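Local coordinates for protein STE5 (Saccharomyces cerevisiae, PDB 3FZE), which scaffolds the yeast mating-pheromone MAP kinase pathway, its minimal scaffold domain co-catalysing phosphorylation of Fus3 by Ste7, at residues Glu145-Val150 / Lys160-Val165; Val114-Ser119 / Ser168-Val173; Ile23-Phe28 / Lys124-Phe129. One frame throughout, in Å; residues are numbered along the deposited sequence. Where two conformers were deposited one is given.

The three contacts lie on the mixed sheet of a domain with a vWA-like fold, and neighbouring strands bring them together: 19-26, 111-117 and 145-150 run side by side in that order. Contact 1 sits nearest an edge of the sheet and joins strand 145-150 to edge strand 165-167 and the loop leading into it, mainly through backbone bonds, with charged side chains at its exposed end. Contact 2 is wholly buried and mainly apolar, a tryptophan of helix 170-180 laid on strand 111-117. Contact 3 covers the other face of the sheet, where a loop is held by a buried glutamine amide. Contacts 2 and 3 meet directly, through Ser-117 and Gln-25.

Contact 1: residues Glu145-Val150 / Lys160-Val165; sequences ELKIKV and KIDELV
Val-165 lies beside Ile-148, its CB 4.1 Å from Ile-148 CG1, the two side chains pointing the same way from adjacent strands. The backbone holds this pairing in parallel register. Val-165 N donates to Lys-147 O at 3.0 Å, and Lys-149 N returns a shorter bond to Val-165 O at 2.7 Å, nearly straight at 169°, so both the N and the O of the valine are bonded to the residues flanking Ile-148. Ile-148 CA also brings a C-H to Val-165 O, 3.2 Å away. On the opposite face, CB of Lys-149 meets Leu-164 CD1 at 4.1 Å. The lysine chain then bends at its second torsion and leads away; in one of its two conformers, its NZ reaches the carbonyls of Val-150 and Gly-151.

Here the last strand, 165-167, joins the parallel part of a vWA-like alpha/beta/alpha sheet, and a further backbone bond between Lys-149 and Ala-167 continues the pairing. Helix 2-14 covers Val-165 through Thr-4, Thr-5 and Ser-8, while Val-173 of helix 170-180 packs on Ile-148.

Before the strand begins, the chain turns at 162-164 in an inverse gamma turn centred on Glu-163. A water links the two chain segments here, accepting from Lys-147 N and donating to Glu-163 O at 2.8 Å and, over a longer distance, to Glu-145 O. Lys-147 stays extended beyond CG and puts NZ 3.2 Å from Glu-145 OE2 in a salt bridge. Asp-162, which crosses the lysine at about a right angle, leaves OD1 4.0 Å from the same NZ, beyond salt-bridge range. The lysine charge probably eases the approach of these two acids, although Asp-162 is poorly ordered.

Contact 2: residues Val114-Ser119 / Ser168-Val173; sequences VAVSNS and SSWTFV
The indole of Trp-170 has the Asn-118 amide at its edge, the two planes turned 64° apart, while Val-116 CG1 approaches the ring obliquely, 3.5 Å from CZ3. Asn-118 OD1 lies in the ring plane at that edge, and CB and CG of the asparagine each come to 3.6 Å from CZ2. ND2 is 3.4 Å from Trp-170 NE1, but both are donors, so the two groups merely abut. The amide has a polar mate of its own: OD1 accepts from the backbone N of Asp-27. CG of the tryptophan is anti to its carbonyl carbon (chi1 -71°), and the ring reaches from the helix start to the end of the strand, sliding past Val-116 in the opposite direction. CH2 comes to 3.8 Å from Val-116 O. The other valine methyl, CG2, meets Val-173 CG1 at 4.2 Å, one helical turn further on. An alanine in place of Trp-170 would probably open a gap beside Val-116 CG1 and leave the Asn-118 side chain without the ring edge against which it packs.

Two serines shape the backbone at either end. Ser-169 is the N-cap of helix 170-180, its OG accepting from Phe-172 N at 3.1 Å. Ser-117 OG accepts from Ser-119 N in an ST turn that bends the chain away as the strand ends, and the same oxygen is also bonded to Gln-25.

Within the alpha/beta/alpha layers of this vWA-like domain, the contact seats the last helix on the middle of the sheet. Strand 19-26 lends Ile-26 to the tryptophan and Leu-24 to Val-116, Leu-31 closes on both Trp-170 and Asn-118, and strand 145-150 packs Val-150 against Val-116.

Contact 3: residues Ile23-Phe28 / Lys124-Phe129; sequences ILQIDF and KKSILF
Gln-25 sets CG anti to its backbone N (chi1 174°) and stays extended beyond, carrying its amide straight from the strand to the backbone of 125-127; Ile-127 instead holds CG1 between its own N and carbonyl carbon (chi1 68°), in the crowded position, where that carbon lies 4.0 Å from Gln-25 CB. The two side chains slide past each other in opposite directions. The amide then makes a pair of bonds to the loop backbone: OE1 accepts from Ile-127 N at 2.9 Å, almost straight at 170°, and NE2 donates to Lys-125 O at 2.8 Å. Lys-125 O lies in the plane of the amide, while Ile-127 N is tilted from it. OE1 also holds Ser-117 and NE2 the carbonyl of Asp-60, so two partners grip each end of this buried group, fixing its rotation and leaving little doubt which end is oxygen.

The glutamine stands near the end of strand 19-26, a central parallel strand of the vWA-like sheet, and the loop it holds lies between strands 111-117 and 145-150. That loop, with its short 3-10 turn, covers the sheet face bearing Ile-23 and Gln-25. Apolar packing continues the contact along the strand: Ile-127 CD1 reaches Ile-23 CG2 at 3.7 Å, the two isoleucines crossing obliquely, and Val-59 of the next strand also touches Ile-127.

The loop carries its own bracing. Ser-126 OG accepts from Leu-128 N at 3.1 Å in an ST turn, and Phe-129 N bonds back to Ser-126 O at 3.3 Å. The serine hydroxyl oxygen also lies in plane at the edge of the Phe-129 ring. Tyr-132 OH bonds to Ile-127 O, while Leu-128 turns to Lys-147 and Lys-149 of strand 145-150.

Contact 1: residues Glu145-Val150 / Lys160-Val165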
loop_
_atom_site.group_PDB
_atom_site.type_symbol
_atom_site.label_atom_id
_atom_site.label_comp_id
_atom_site.label_asym_id
_atom_site.label_seq_id
_atom_site.Cartn_x
_atom_site.Cartn_y
_atom_site.Cartn_z
ATOM N N GLU A 145 8.212 -8.098 -0.182
ATOM C CA GLU A 145 7.019 -7.898 0.641
ATOM C C GLU A 145 7.278 -6.890 1.758
ATOM O O GLU A 145 7.908 -7.203 2.766
ATOM C CB GLU A 145 6.558 -9.226 1.223
ATOM C CG GLU A 145 5.600 -9.088 2.385
ATOM C CD GLU A 145 5.593 -10.322 3.251
ATOM O OE1 GLU A 145 5.606 -11.430 2.681
ATOM O OE2 GLU A 145 5.582 -10.186 4.494
ATOM N N LEU A 146 6.774 -5.677 1.571
ATOM C CA LEU A 146 7.142 -4.544 2.412
ATOM C C LEU A 146 5.989 -4.109 3.321
ATOM O O LEU A 146 4.869 -3.922 2.864
ATOM C CB LEU A 146 7.630 -3.409 1.504
ATOM C CG LEU A 146 7.660 -1.940 1.894
ATOM C CD1 LEU A 146 8.555 -1.181 0.920
ATOM C CD2 LEU A 146 6.256 -1.392 1.860
ATOM N N LYS A 147 6.275 -3.960 4.610
ATOM C CA LYS A 147 5.262 -3.588 5.592
ATOM C C LYS A 147 5.680 -2.309 6.297
ATOM O O LYS A 147 6.714 -2.274 6.970
ATOM C CB LYS A 147 5.071 -4.707 6.612
ATOM C CG LYS A 147 4.573 -6.008 6.012
ATOM C CD LYS A 147 4.523 -7.111 7.055
ATOM C CE LYS A 147 4.188 -8.447 6.419
ATOM N NZ LYS A 147 4.379 -9.585 7.368
ATOM N N ILE A 148 4.883 -1.258 6.137
ATOM C CA ILE A 148 5.258 0.056 6.646
ATOM C C ILE A 148 4.184 0.694 7.519
ATOM O O ILE A 148 3.011 0.781 7.143
ATOM C CB ILE A 148 5.618 1.046 5.514
ATOM C CG1 ILE A 148 6.735 0.486 4.627
ATOM C CG2 ILE A 148 6.035 2.392 6.101
ATOM C CD1 ILE A 148 7.022 1.348 3.397
ATOM N N LYS A 149 4.605 1.147 8.691
ATOM C CA LYS A 149 3.713 1.822 9.614
ATOM C C LYS A 149 3.958 3.325 9.532
ATOM O O LYS A 149 5.062 3.802 9.797
ATOM C CB LYS A 149 3.950 1.311 11.037
ATOM C CG LYS A 149 2.758 1.454 11.965
ATOM C CD LYS A 149 2.420 2.908 12.204
ATOM C CE LYS A 149 1.314 3.055 13.229
ATOM N NZ LYS A 149 1.116 4.483 13.559
ATOM N N VAL A 150 2.925 4.065 9.144
ATOM C CA VAL A 150 2.996 5.519 9.129
ATOM C C VAL A 150 2.615 6.058 10.510
ATOM O O VAL A 150 1.532 5.776 11.022
ATOM C CB VAL A 150 2.091 6.113 8.041
ATOM C CG1 VAL A 150 2.013 7.621 8.186
ATOM C CG2 VAL A 150 2.604 5.709 6.662
ATOM N N LYS A 160 4.002 -9.457 16.653
ATOM C CA LYS A 160 4.482 -10.566 15.837
ATOM C C LYS A 160 4.804 -10.126 14.413
ATOM O O LYS A 160 4.361 -10.751 13.448
ATOM C CB LYS A 160 3.453 -11.699 15.802
ATOM C CG LYS A 160 2.056 -11.268 15.372
ATOM C CD LYS A 160 1.434 -12.288 14.427
ATOM C CE LYS A 160 -0.071 -12.393 14.622
ATOM N NZ LYS A 160 -0.742 -11.064 14.662
ATOM N N ILE A 161 5.577 -9.054 14.280
ATOM C CA ILE A 161 5.929 -8.546 12.958
ATOM C C ILE A 161 7.437 -8.539 12.734
ATOM O O ILE A 161 8.186 -7.903 13.474
ATOM C CB ILE A 161 5.361 -7.135 12.723
ATOM C CG1 ILE A 161 3.899 -7.071 13.180
ATOM C CG2 ILE A 161 5.500 -6.746 11.256
ATOM C CD1 ILE A 161 3.318 -5.675 13.187
ATOM N N ASP A 162 7.873 -9.252 11.701
ATOM C CA ASP A 162 9.292 -9.370 11.385
ATOM C C ASP A 162 9.943 -8.022 11.076
ATOM O O ASP A 162 10.254 -7.244 11.978
ATOM C CB ASP A 162 9.496 -10.339 10.215
ATOM C CG ASP A 162 8.709 -9.941 8.975
ATOM O OD1 ASP A 162 7.962 -8.940 9.027
ATOM O OD2 ASP A 162 8.843 -10.630 7.943
ATOM N N GLU A 163 10.147 -7.757 9.791
ATOM C CA GLU A 163 10.814 -6.544 9.348
ATOM C C GLU A 163 9.835 -5.391 9.148
ATOM O O GLU A 163 9.688 -4.868 8.043
ATOM C CB GLU A 163 11.602 -6.822 8.068
ATOM C CG GLU A 163 12.862 -7.639 8.311
ATOM C CD GLU A 163 13.123 -8.658 7.221
ATOM O OE1 GLU A 163 12.146 -9.208 6.672
ATOM O OE2 GLU A 163 14.307 -8.918 6.921
ATOM N N LEU A 164 9.166 -5.007 10.231
ATOM C CA LEU A 164 8.304 -3.835 10.228
ATOM C C LEU A 164 9.145 -2.584 9.978
ATOM O O LEU A 164 10.267 -2.474 10.469
ATOM C CB LEU A 164 7.561 -3.722 11.566
ATOM C CG LEU A 164 6.726 -2.452 11.777
ATOM C CD1 LEU A 164 5.536 -2.411 10.825
ATOM C CD2 LEU A 164 6.262 -2.356 13.223
ATOM N N VAL A 165 8.606 -1.648 9.205
ATOM C CA VAL A 165 9.299 -0.405 8.910
ATOM C C VAL A 165 8.435 0.772 9.335
ATOM O O VAL A 165 7.241 0.798 9.045
ATOM C CB VAL A 165 9.603 -0.282 7.400
ATOM C CG1 VAL A 165 10.110 1.113 7.066
ATOM C CG2 VAL A 165 10.614 -1.341 6.978
HETATM O O HOH W 1 8.382 -5.783 5.706
#

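Contact 2: residues Val114-Ser119 / Ser168-Val173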
loop_
_atom_site.group_PDB
_atom_site.type_symbol
_atom_site.label_atom_id
_atom_site.label_comp_id
_atom_site.label_asym_id
_atom_site.label_seq_id
_atom_site.Cartn_x
_atom_site.Cartn_y
_atom_site.Cartn_z
ATOM N N VAL A 114 3.229 -4.073 -1.301
ATOM C CA VAL A 114 3.546 -2.924 -0.473
ATOM C C VAL A 114 2.354 -2.674 0.440
ATOM O O VAL A 114 1.287 -2.282 -0.021
ATOM C CB VAL A 114 3.833 -1.674 -1.325
ATOM C CG1 VAL A 114 4.179 -0.487 -0.437
ATOM C CG2 VAL A 114 4.972 -1.955 -2.310
ATOM N N ALA A 115 2.534 -2.928 1.728
ATOM C CA ALA A 115 1.459 -2.753 2.700
ATOM C C ALA A 115 1.784 -1.584 3.620
ATOM O O ALA A 115 2.778 -1.608 4.337
ATOM C CB ALA A 115 1.243 -4.046 3.504
ATOM N N VAL A 116 0.950 -0.549 3.583
ATOM C CA VAL A 116 1.189 0.642 4.375
ATOM C C VAL A 116 -0.060 0.962 5.195
ATOM O O VAL A 116 -1.180 0.928 4.673
ATOM C CB VAL A 116 1.535 1.856 3.486
ATOM C CG1 VAL A 116 2.014 3.022 4.341
ATOM C CG2 VAL A 116 2.599 1.482 2.436
ATOM N N SER A 117 0.126 1.271 6.472
ATOM C CA SER A 117 -1.008 1.541 7.362
ATOM C C SER A 117 -0.646 2.632 8.368
ATOM O O SER A 117 0.494 2.705 8.828
ATOM C CB SER A 117 -1.414 0.259 8.096
ATOM O OG SER A 117 -2.449 0.494 9.047
ATOM N N ASN A 118 -1.609 3.480 8.707
ATOM C CA ASN A 118 -1.396 4.445 9.781
ATOM C C ASN A 118 -2.296 4.167 10.981
ATOM O O ASN A 118 -2.370 4.981 11.900
ATOM C CB ASN A 118 -1.622 5.877 9.290
ATOM C CG ASN A 118 -3.086 6.186 9.069
ATOM O OD1 ASN A 118 -3.893 5.275 8.880
ATOM N ND2 ASN A 118 -3.442 7.470 9.094
ATOM N N SER A 119 -2.978 3.026 10.968
ATOM C CA SER A 119 -3.956 2.718 12.018
ATOM C C SER A 119 -3.320 2.070 13.243
ATOM O O SER A 119 -2.169 1.653 13.209
ATOM C CB SER A 119 -5.090 1.836 11.472
ATOM O OG SER A 119 -4.613 0.567 11.053
ATOM N N SER A 168 7.498 8.590 8.980
ATOM C CA SER A 168 6.923 9.780 9.597
ATOM C C SER A 168 5.579 10.197 9.002
ATOM O O SER A 168 4.701 10.679 9.719
ATOM C CB SER A 168 7.906 10.949 9.505
ATOM O OG SER A 168 8.142 11.289 8.154
ATOM N N SER A 169 5.422 10.025 7.697
ATOM C CA SER A 169 4.208 10.477 7.032
ATOM C C SER A 169 3.896 9.674 5.784
ATOM O O SER A 169 4.770 8.994 5.227
ATOM C CB SER A 169 4.311 11.966 6.672
ATOM O OG SER A 169 5.238 12.191 5.613
ATOM N N TRP A 170 2.647 9.773 5.338
ATOM C CA TRP A 170 2.245 9.233 4.043
ATOM C C TRP A 170 3.070 9.838 2.915
ATOM O O TRP A 170 3.442 9.154 1.959
ATOM C CB TRP A 170 0.755 9.503 3.788
ATOM C CG TRP A 170 -0.156 8.679 4.657
ATOM C CD1 TRP A 170 -0.802 9.094 5.791
ATOM C CD2 TRP A 170 -0.509 7.301 4.479
ATOM N NE1 TRP A 170 -1.536 8.066 6.321
ATOM C CE2 TRP A 170 -1.373 6.953 5.542
ATOM C CE3 TRP A 170 -0.185 6.326 3.524
ATOM C CZ2 TRP A 170 -1.919 5.675 5.674
ATOM C CZ3 TRP A 170 -0.727 5.056 3.662
ATOM C CH2 TRP A 170 -1.582 4.744 4.728
ATOM N N THR A 171 3.348 11.129 3.022
ATOM C CA THR A 171 4.078 11.829 1.977
ATOM C C THR A 171 5.478 11.246 1.816
ATOM O O THR A 171 5.914 10.961 0.698
ATOM C CB THR A 171 4.139 13.339 2.263
ATOM O OG1 THR A 171 2.825 13.897 2.133
ATOM C CG2 THR A 171 5.082 14.039 1.286
ATOM N N PHE A 172 6.173 11.043 2.931
ATOM C CA PHE A 172 7.536 10.524 2.854
ATOM C C PHE A 172 7.571 9.122 2.262
ATOM O O PHE A 172 8.374 8.840 1.375
ATOM C CB PHE A 172 8.232 10.525 4.221
ATOM C CG PHE A 172 9.610 9.940 4.174
ATOM C CD1 PHE A 172 10.693 10.722 3.823
ATOM C CD2 PHE A 172 9.814 8.593 4.429
ATOM C CE1 PHE A 172 11.964 10.181 3.751
ATOM C CE2 PHE A 172 11.079 8.045 4.356
ATOM C CZ PHE A 172 12.152 8.841 4.015
ATOM N N VAL A 173 6.694 8.249 2.750
ATOM C CA VAL A 173 6.635 6.877 2.259
ATOM C C VAL A 173 6.339 6.829 0.768
ATOM O O VAL A 173 7.042 6.164 -0.004
ATOM C CB VAL A 173 5.552 6.064 2.993
ATOM C CG1 VAL A 173 5.353 4.710 2.321
ATOM C CG2 VAL A 173 5.930 5.883 4.449
#

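Contact 3: residues Ile23-Phe28 / Lys124-Phe129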
loop_
_atom_site.group_PDB
_atom_site.type_symbol
_atom_site.label_atom_id
_atom_site.label_comp_id
_atom_site.label_asym_id
_atom_site.label_seq_id
_atom_site.Cartn_x
_atom_site.Cartn_y
_atom_site.Cartn_z
ATOM N N ILE A 23 -1.326 -2.037 -0.872
ATOM C CA ILE A 23 -2.388 -2.189 0.120
ATOM C C ILE A 23 -2.249 -1.072 1.150
ATOM O O ILE A 23 -1.237 -0.975 1.834
ATOM C CB ILE A 23 -2.336 -3.581 0.788
ATOM C CG1 ILE A 23 -2.262 -4.667 -0.291
ATOM C CG2 ILE A 23 -3.555 -3.783 1.661
ATOM C CD1 ILE A 23 -1.411 -5.879 0.075
ATOM N N LEU A 24 -3.259 -0.210 1.217
ATOM C CA LEU A 24 -3.231 0.983 2.057
ATOM C C LEU A 24 -4.361 0.947 3.072
ATOM O O LEU A 24 -5.535 0.893 2.710
ATOM C CB LEU A 24 -3.343 2.256 1.203
ATOM C CG LEU A 24 -2.300 2.437 0.097
ATOM C CD1 LEU A 24 -2.542 3.774 -0.598
ATOM C CD2 LEU A 24 -0.875 2.367 0.635
ATOM N N GLN A 25 -3.998 0.940 4.350
ATOM C CA GLN A 25 -4.987 0.972 5.408
ATOM C C GLN A 25 -4.977 2.362 6.010
ATOM O O GLN A 25 -3.949 2.809 6.532
ATOM C CB GLN A 25 -4.636 -0.065 6.458
ATOM C CG GLN A 25 -5.533 -0.006 7.662
ATOM C CD GLN A 25 -5.305 -1.185 8.578
ATOM O OE1 GLN A 25 -4.166 -1.578 8.818
ATOM N NE2 GLN A 25 -6.389 -1.769 9.083
ATOM N N ILE A 26 -6.104 3.058 5.907
ATOM C CA ILE A 26 -6.170 4.443 6.358
ATOM C C ILE A 26 -7.180 4.689 7.480
ATOM O O ILE A 26 -8.376 4.407 7.341
ATOM C CB ILE A 26 -6.469 5.412 5.190
ATOM C CG1 ILE A 26 -5.527 5.137 4.014
ATOM C CG2 ILE A 26 -6.341 6.851 5.670
ATOM C CD1 ILE A 26 -5.824 5.954 2.757
ATOM N N ASP A 27 -6.667 5.190 8.597
ATOM C CA ASP A 27 -7.485 5.777 9.658
ATOM C C ASP A 27 -7.575 7.260 9.328
ATOM O O ASP A 27 -6.594 7.998 9.448
ATOM C CB ASP A 27 -6.819 5.560 11.022
ATOM C CG ASP A 27 -7.588 6.195 12.164
ATOM O OD1 ASP A 27 -8.415 7.091 11.900
ATOM O OD2 ASP A 27 -7.360 5.808 13.336
ATOM N N PHE A 28 -8.743 7.686 8.868
ATOM C CA PHE A 28 -8.915 9.043 8.370
ATOM C C PHE A 28 -8.875 10.094 9.473
ATOM O O PHE A 28 -8.580 11.262 9.214
ATOM C CB PHE A 28 -10.219 9.152 7.582
ATOM C CG PHE A 28 -10.244 8.316 6.347
ATOM C CD1 PHE A 28 -9.714 8.802 5.159
ATOM C CD2 PHE A 28 -10.783 7.041 6.367
ATOM C CE1 PHE A 28 -9.737 8.038 4.017
ATOM C CE2 PHE A 28 -10.800 6.269 5.227
ATOM C CZ PHE A 28 -10.278 6.771 4.053
ATOM N N LYS A 124 -5.484 -7.743 15.505
ATOM C CA LYS A 124 -6.620 -8.221 14.720
ATOM C C LYS A 124 -7.175 -7.195 13.737
ATOM O O LYS A 124 -8.041 -7.520 12.928
ATOM C CB LYS A 124 -7.741 -8.727 15.636
ATOM C CG LYS A 124 -7.432 -10.056 16.313
ATOM C CD LYS A 124 -8.589 -10.514 17.191
ATOM C CE LYS A 124 -8.246 -11.799 17.933
ATOM N NZ LYS A 124 -7.889 -12.905 17.000
ATOM N N LYS A 125 -6.675 -5.965 13.783
ATOM C CA LYS A 125 -7.207 -4.927 12.903
ATOM C C LYS A 125 -6.194 -4.362 11.912
ATOM O O LYS A 125 -6.577 -3.909 10.844
ATOM C CB LYS A 125 -7.811 -3.786 13.713
ATOM C CG LYS A 125 -9.019 -4.178 14.530
ATOM C CD LYS A 125 -9.618 -2.968 15.208
ATOM C CE LYS A 125 -10.743 -3.378 16.147
ATOM N NZ LYS A 125 -11.896 -3.982 15.421
ATOM N N SER A 126 -4.915 -4.368 12.275
ATOM C CA SER A 126 -3.891 -3.775 11.421
ATOM C C SER A 126 -3.425 -4.757 10.348
ATOM O O SER A 126 -3.096 -5.905 10.654
ATOM C CB SER A 126 -2.707 -3.308 12.276
ATOM O OG SER A 126 -1.555 -3.071 11.479
ATOM N N ILE A 127 -3.395 -4.313 9.093
ATOM C CA ILE A 127 -2.932 -5.178 8.009
ATOM C C ILE A 127 -1.455 -5.574 8.171
ATOM O O ILE A 127 -0.975 -6.518 7.532
ATOM C CB ILE A 127 -3.161 -4.534 6.611
ATOM C CG1 ILE A 127 -2.253 -3.314 6.423
ATOM C CG2 ILE A 127 -4.631 -4.156 6.430
ATOM C CD1 ILE A 127 -2.210 -2.786 4.991
ATOM N N LEU A 128 -0.737 -4.867 9.037
ATOM C CA LEU A 128 0.696 -5.099 9.179
ATOM C C LEU A 128 1.015 -6.374 9.980
ATOM O O LEU A 128 2.149 -6.856 9.956
ATOM C CB LEU A 128 1.386 -3.872 9.794
ATOM C CG LEU A 128 1.152 -2.525 9.100
ATOM C CD1 LEU A 128 1.772 -1.385 9.873
ATOM C CD2 LEU A 128 1.715 -2.556 7.686
ATOM N N PHE A 129 0.017 -6.929 10.661
ATOM C CA PHE A 129 0.207 -8.157 11.439
ATOM C C PHE A 129 -0.128 -9.413 10.638
ATOM O O PHE A 129 0.025 -10.529 11.132
ATOM C CB PHE A 129 -0.677 -8.152 12.699
ATOM C CG PHE A 129 -0.252 -7.160 13.739
ATOM C CD1 PHE A 129 0.431 -7.572 14.866
ATOM C CD2 PHE A 129 -0.542 -5.819 13.592
ATOM C CE1 PHE A 129 0.822 -6.660 15.826
ATOM C CE2 PHE A 129 -0.151 -4.904 14.546
ATOM C CZ PHE A 129 0.531 -5.323 15.665
#